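Local coordinates for hypothetical protein EF0647 (Enterococcus faecalis, PDB 1Z7U), which probably binds DNA as a dimeric winged helix-turn-helix transcriptional regulator of the HxlR type, though its function has not been established, at residues E30-T35 / A88-L93; K36-L41 / I48-L53. All blocks are in the same frame, centred on the assembly; numbering follows the deposited sequence. Where two conformers were deposited one is given.

Contact 1 (E30-T35 / A88-L93)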
# COMPACT_ATOMS: atom_id res chain seq x y z
N GLU A 30 -0.46 -11.72 -13.32
CA GLU A 30 -0.47 -12.34 -14.65
C GLU A 30 -0.29 -11.33 -15.76
O GLU A 30 0.45 -11.57 -16.70
CB GLU A 30 -1.77 -13.13 -14.89
CG GLU A 30 -1.90 -14.39 -14.06
CD GLU A 30 -0.77 -15.38 -14.30
OE1 GLU A 30 -0.33 -15.50 -15.47
OE2 GLU A 30 -0.31 -16.03 -13.32
N LEU A 31 -0.95 -10.19 -15.64
CA LEU A 31 -0.84 -9.14 -16.66
C LEU A 31 0.49 -8.43 -16.64
O LEU A 31 0.97 -7.96 -17.68
CB LEU A 31 -2.00 -8.15 -16.54
CG LEU A 31 -3.40 -8.75 -16.73
CD1 LEU A 31 -4.48 -7.68 -16.63
CD2 LEU A 31 -3.52 -9.50 -18.05
N PHE A 32 1.10 -8.32 -15.46
CA PHE A 32 2.44 -7.74 -15.37
C PHE A 32 3.47 -8.52 -16.19
O PHE A 32 4.36 -7.92 -16.79
CB PHE A 32 2.90 -7.59 -13.92
CG PHE A 32 4.27 -6.97 -13.79
CD1 PHE A 32 4.43 -5.60 -13.86
CD2 PHE A 32 5.39 -7.77 -13.62
CE1 PHE A 32 5.69 -5.03 -13.75
CE2 PHE A 32 6.65 -7.23 -13.52
CZ PHE A 32 6.81 -5.84 -13.58
N GLN A 33 3.41 -9.85 -16.22
CA GLN A 33 4.39 -10.58 -17.04
C GLN A 33 4.24 -10.30 -18.55
O GLN A 33 5.20 -10.48 -19.32
CB GLN A 33 4.42 -12.09 -16.74
CG GLN A 33 3.08 -12.81 -16.63
CD GLN A 33 3.21 -14.24 -16.11
OE1 GLN A 33 4.30 -14.68 -15.71
NE2 GLN A 33 2.10 -14.97 -16.10
N GLY A 34 3.07 -9.82 -18.95
CA GLY A 34 2.77 -9.63 -20.37
C GLY A 34 1.30 -9.75 -20.76
O GLY A 34 0.47 -10.25 -19.99
N THR A 35 1.00 -9.29 -21.98
CA THR A 35 -0.35 -9.37 -22.55
C THR A 35 -0.96 -10.77 -22.44
O THR A 35 -0.26 -11.77 -22.60
CB THR A 35 -0.34 -8.89 -24.01
OG1 THR A 35 -1.69 -8.71 -24.46
CG2 THR A 35 0.41 -9.88 -24.96
N ALA A 88 1.85 1.40 -12.45
CA ALA A 88 2.20 2.22 -11.30
C ALA A 88 1.70 1.60 -9.98
O ALA A 88 2.43 1.61 -9.00
CB ALA A 88 1.69 3.67 -11.46
N LEU A 89 0.47 1.06 -9.98
CA LEU A 89 -0.08 0.42 -8.77
C LEU A 89 0.63 -0.89 -8.48
O LEU A 89 0.93 -1.21 -7.32
CB LEU A 89 -1.59 0.20 -8.89
CG LEU A 89 -2.35 -0.31 -7.65
CD1 LEU A 89 -2.12 0.53 -6.38
CD2 LEU A 89 -3.83 -0.34 -7.97
N TYR A 90 0.94 -1.64 -9.53
CA TYR A 90 1.77 -2.83 -9.39
C TYR A 90 3.06 -2.52 -8.62
O TYR A 90 3.41 -3.25 -7.72
CB TYR A 90 2.08 -3.47 -10.75
CG TYR A 90 2.95 -4.69 -10.60
CD1 TYR A 90 2.40 -5.95 -10.49
CD2 TYR A 90 4.34 -4.57 -10.52
CE1 TYR A 90 3.21 -7.08 -10.32
CE2 TYR A 90 5.15 -5.67 -10.36
CZ TYR A 90 4.57 -6.92 -10.27
OH TYR A 90 5.38 -8.03 -10.12
N ASP A 91 3.74 -1.44 -9.00
CA ASP A 91 4.98 -0.99 -8.35
C ASP A 91 4.82 -0.57 -6.89
O ASP A 91 5.67 -0.88 -6.06
CB ASP A 91 5.60 0.18 -9.13
CG ASP A 91 6.22 -0.25 -10.46
OD1 ASP A 91 6.39 -1.47 -10.72
OD2 ASP A 91 6.56 0.67 -11.25
N ALA A 92 3.75 0.17 -6.59
CA ALA A 92 3.41 0.56 -5.21
C ALA A 92 3.14 -0.66 -4.35
O ALA A 92 3.59 -0.74 -3.21
CB ALA A 92 2.20 1.51 -5.18
N LEU A 93 2.39 -1.62 -4.89
CA LEU A 93 2.11 -2.87 -4.18
C LEU A 93 3.35 -3.74 -3.97
O LEU A 93 3.47 -4.40 -2.92
CB LEU A 93 0.99 -3.66 -4.86
CG LEU A 93 -0.42 -3.03 -4.83
CD1 LEU A 93 -1.42 -3.94 -5.53
CD2 LEU A 93 -0.88 -2.73 -3.42
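Phe32 and Tyr90 lie ring on ring, and this pair makes the contact between residues 30-35 and 88-93, near the end of helix 24-33 and on helix 84-110. The two planes are 4° from parallel and the ring centroids are 3.8 Å apart, a closely overlapping offset stack. Tyr90 CE2 sits over the middle of the phenyl ring, while Phe32 CD1 sits over the middle of the phenol ring, so each covers one face of the other. The closest approach is 3.5 Å, between Phe32 CD1 and Tyr90 CD2.

Although the rings are parallel, the side chains that carry them cross at about a right angle. Both reach across the gap in the same way, with CG anti to the backbone N (chi1 -179° for Phe32 and 179° for Tyr90), which lets the rings meet although the CA atoms of Phe32 and Tyr90 are 7.8 Å apart. Because of the crossing, Phe32 CB also comes over the phenol face, 4.0 Å from the Tyr90 ring centroid, as a CH-pi contact. The hydroxyl oxygen of Tyr90 ends over the margin of the phenyl ring, OH 3.5 Å from Phe32 CD2. At the edge of the phenol ring, in its plane, lies Asp91 OD1.

Tyr90 is buried and packs on Met28 and Asp29 of its own chain and on Lys8 of the second subunit; Phe32 is exposed but touches Leu82 of strand 77-82. The stack ties the end of a helix in the winged helix-turn-helix domain to the long C-terminal helix, which packs against the other subunit of the dimer.

Contact 2 (K36-L41 / I48-L53)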
# COMPACT_ATOMS: atom_id res chain seq x y z
N LYS A 36 -2.24 -10.85 -22.12
CA LYS A 36 -2.88 -12.14 -21.88
C LYS A 36 -4.26 -12.23 -22.53
O LYS A 36 -4.99 -11.24 -22.58
CB LYS A 36 -3.05 -12.42 -20.38
CG LYS A 36 -1.77 -12.65 -19.59
CD LYS A 36 -1.20 -14.04 -19.80
CE LYS A 36 0.17 -14.17 -19.12
NZ LYS A 36 1.08 -13.03 -19.43
N ARG A 37 -4.59 -13.42 -23.01
CA ARG A 37 -5.93 -13.71 -23.51
C ARG A 37 -6.72 -14.38 -22.39
O ARG A 37 -6.14 -14.92 -21.44
CB ARG A 37 -5.89 -14.61 -24.76
CG ARG A 37 -4.76 -14.27 -25.76
CD ARG A 37 -5.14 -14.52 -27.23
NE ARG A 37 -5.37 -15.93 -27.56
CZ ARG A 37 -6.46 -16.40 -28.18
NH1 ARG A 37 -6.57 -17.70 -28.44
NH2 ARG A 37 -7.43 -15.57 -28.56
N ASN A 38 -8.04 -14.35 -22.52
CA ASN A 38 -8.95 -14.92 -21.54
C ASN A 38 -8.60 -16.36 -21.14
O ASN A 38 -8.52 -16.69 -19.95
CB ASN A 38 -10.37 -14.79 -22.09
CG ASN A 38 -11.40 -15.36 -21.16
OD1 ASN A 38 -11.67 -16.57 -21.18
ND2 ASN A 38 -12.00 -14.49 -20.35
N GLY A 39 -8.35 -17.20 -22.14
CA GLY A 39 -8.02 -18.61 -21.91
C GLY A 39 -6.75 -18.83 -21.13
O GLY A 39 -6.69 -19.72 -20.28
N GLU A 40 -5.72 -18.03 -21.42
CA GLU A 40 -4.48 -18.05 -20.63
C GLU A 40 -4.72 -17.77 -19.14
O GLU A 40 -4.16 -18.45 -18.28
CB GLU A 40 -3.46 -17.05 -21.18
CG GLU A 40 -3.35 -17.08 -22.69
CD GLU A 40 -2.16 -16.32 -23.20
OE1 GLU A 40 -2.32 -15.15 -23.63
OE2 GLU A 40 -1.06 -16.89 -23.16
N LEU A 41 -5.54 -16.76 -18.86
CA LEU A 41 -5.92 -16.41 -17.49
C LEU A 41 -6.76 -17.49 -16.83
O LEU A 41 -6.59 -17.78 -15.65
CB LEU A 41 -6.67 -15.08 -17.47
CG LEU A 41 -5.93 -13.86 -18.03
CD1 LEU A 41 -6.87 -12.68 -18.21
CD2 LEU A 41 -4.74 -13.51 -17.13
N ILE A 48 -10.78 -20.36 -10.79
CA ILE A 48 -11.57 -19.20 -11.18
C ILE A 48 -12.52 -19.62 -12.30
O ILE A 48 -12.14 -20.34 -13.22
CB ILE A 48 -10.70 -17.98 -11.64
CG1 ILE A 48 -11.50 -16.68 -11.54
CG2 ILE A 48 -10.14 -18.19 -13.05
CD1 ILE A 48 -10.69 -15.40 -11.73
N THR A 49 -13.77 -19.17 -12.19
CA THR A 49 -14.76 -19.43 -13.21
C THR A 49 -14.75 -18.25 -14.18
O THR A 49 -14.26 -17.18 -13.84
CB THR A 49 -16.16 -19.63 -12.60
OG1 THR A 49 -16.56 -18.44 -11.92
CG2 THR A 49 -16.17 -20.80 -11.61
N GLN A 50 -15.27 -18.47 -15.39
CA GLN A 50 -15.33 -17.43 -16.42
C GLN A 50 -16.17 -16.23 -15.98
O GLN A 50 -15.88 -15.09 -16.35
CB GLN A 50 -15.89 -18.01 -17.72
CG GLN A 50 -15.93 -17.00 -18.86
CD GLN A 50 -14.55 -16.51 -19.25
OE1 GLN A 50 -14.20 -15.36 -19.01
NE2 GLN A 50 -13.76 -17.38 -19.85
N ARG A 51 -17.21 -16.52 -15.20
CA ARG A 51 -18.09 -15.48 -14.67
C ARG A 51 -17.31 -14.56 -13.72
O ARG A 51 -17.34 -13.34 -13.85
CB ARG A 51 -19.29 -16.12 -13.98
CG ARG A 51 -20.51 -15.22 -13.87
CD ARG A 51 -21.73 -16.02 -13.42
NE ARG A 51 -22.35 -16.76 -14.53
CZ ARG A 51 -23.21 -17.77 -14.38
NH1 ARG A 51 -23.55 -18.19 -13.16
NH2 ARG A 51 -23.70 -18.38 -15.44
N VAL A 52 -16.58 -15.17 -12.78
CA VAL A 52 -15.72 -14.42 -11.86
C VAL A 52 -14.61 -13.64 -12.61
O VAL A 52 -14.43 -12.45 -12.38
CB VAL A 52 -15.18 -15.31 -10.70
CG1 VAL A 52 -14.15 -14.57 -9.87
CG2 VAL A 52 -16.33 -15.76 -9.82
N LEU A 53 -13.94 -14.30 -13.55
CA LEU A 53 -12.90 -13.66 -14.36
C LEU A 53 -13.34 -12.40 -15.10
O LEU A 53 -12.73 -11.34 -14.93
CB LEU A 53 -12.27 -14.66 -15.34
CG LEU A 53 -11.12 -14.20 -16.25
CD1 LEU A 53 -9.91 -13.66 -15.47
CD2 LEU A 53 -10.71 -15.33 -17.16
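Paired amides of Asn38 and Gln50, with leucine packing beneath, join the first turns of helix 38-44 and helix 50-63, the two helices of the helix-turn-helix in this winged-helix fold. In that motif the second helix is usually the one that reads DNA, and helix 50-63 probably does so here.

The two carboxamides come from opposite directions and pair through two hydrogen bonds. Gln50 NE2 gives to Asn38 OD1 at 2.6 Å, and Asn38 ND2 gives back to Gln50 OE1 at 2.7 Å. Each donor reaches its acceptor oxygen in the carbonyl plane, on a lone pair, with N-H...O angles of 154° and 164°. The amide planes are 25° apart, nearly coplanar, and the paired bonds couple the flips of the two groups. Gln50 gets there by a bend at chi2, which swings its amide toward helix 38-44.

Beneath the amide pair, Leu53 points at the facing helix and spreads its two methyls over it: CD1 and CD2 both lie 4.1 Å from Leu41 CB, and CD2 also comes up under the amide of Asn38, 3.5 Å from ND2. Leu53 packs on Leu27 and Met42 as well, carrying the leucine packing into the domain interior. Ile48, just ahead of the second helix, adds a looser touch through CG2 on the Leu41 carbonyl and leans on Trp23.

Both helix starts are held by local bonds. Thr49, the N-cap of helix 50-63, accepts a weak bond from Val52 N at OG1. At the start of helix 38-44, the backbone N of Arg37, the N-cap residue, donates to Glu40 OE1 at 2.9 Å, meeting that oxygen on its anti side.

Overall arrangement
The two contacts lie about 17 Å apart, centre to centre, within the HxlR-like helix-turn-helix region of one chain, and contact 2 is nested inside the loop that contact 1 closes. Helix 24-33 breaks at Gly34, with positive phi, and a short connection leads into helix 38-44, so 30-35 and 36-41 are neighbours in sequence and also touch: Glu30 CB packs on Leu41 CD2, and Lys36 NZ probably bonds to Glu30 O. After 48-53 the chain passes through the two-stranded wing before reaching 88-93. Contact 2 joins the two helices of the helix-turn-helix, which probably meets DNA, while contact 1 joins the preceding helix to the helix that packs against the second subunit.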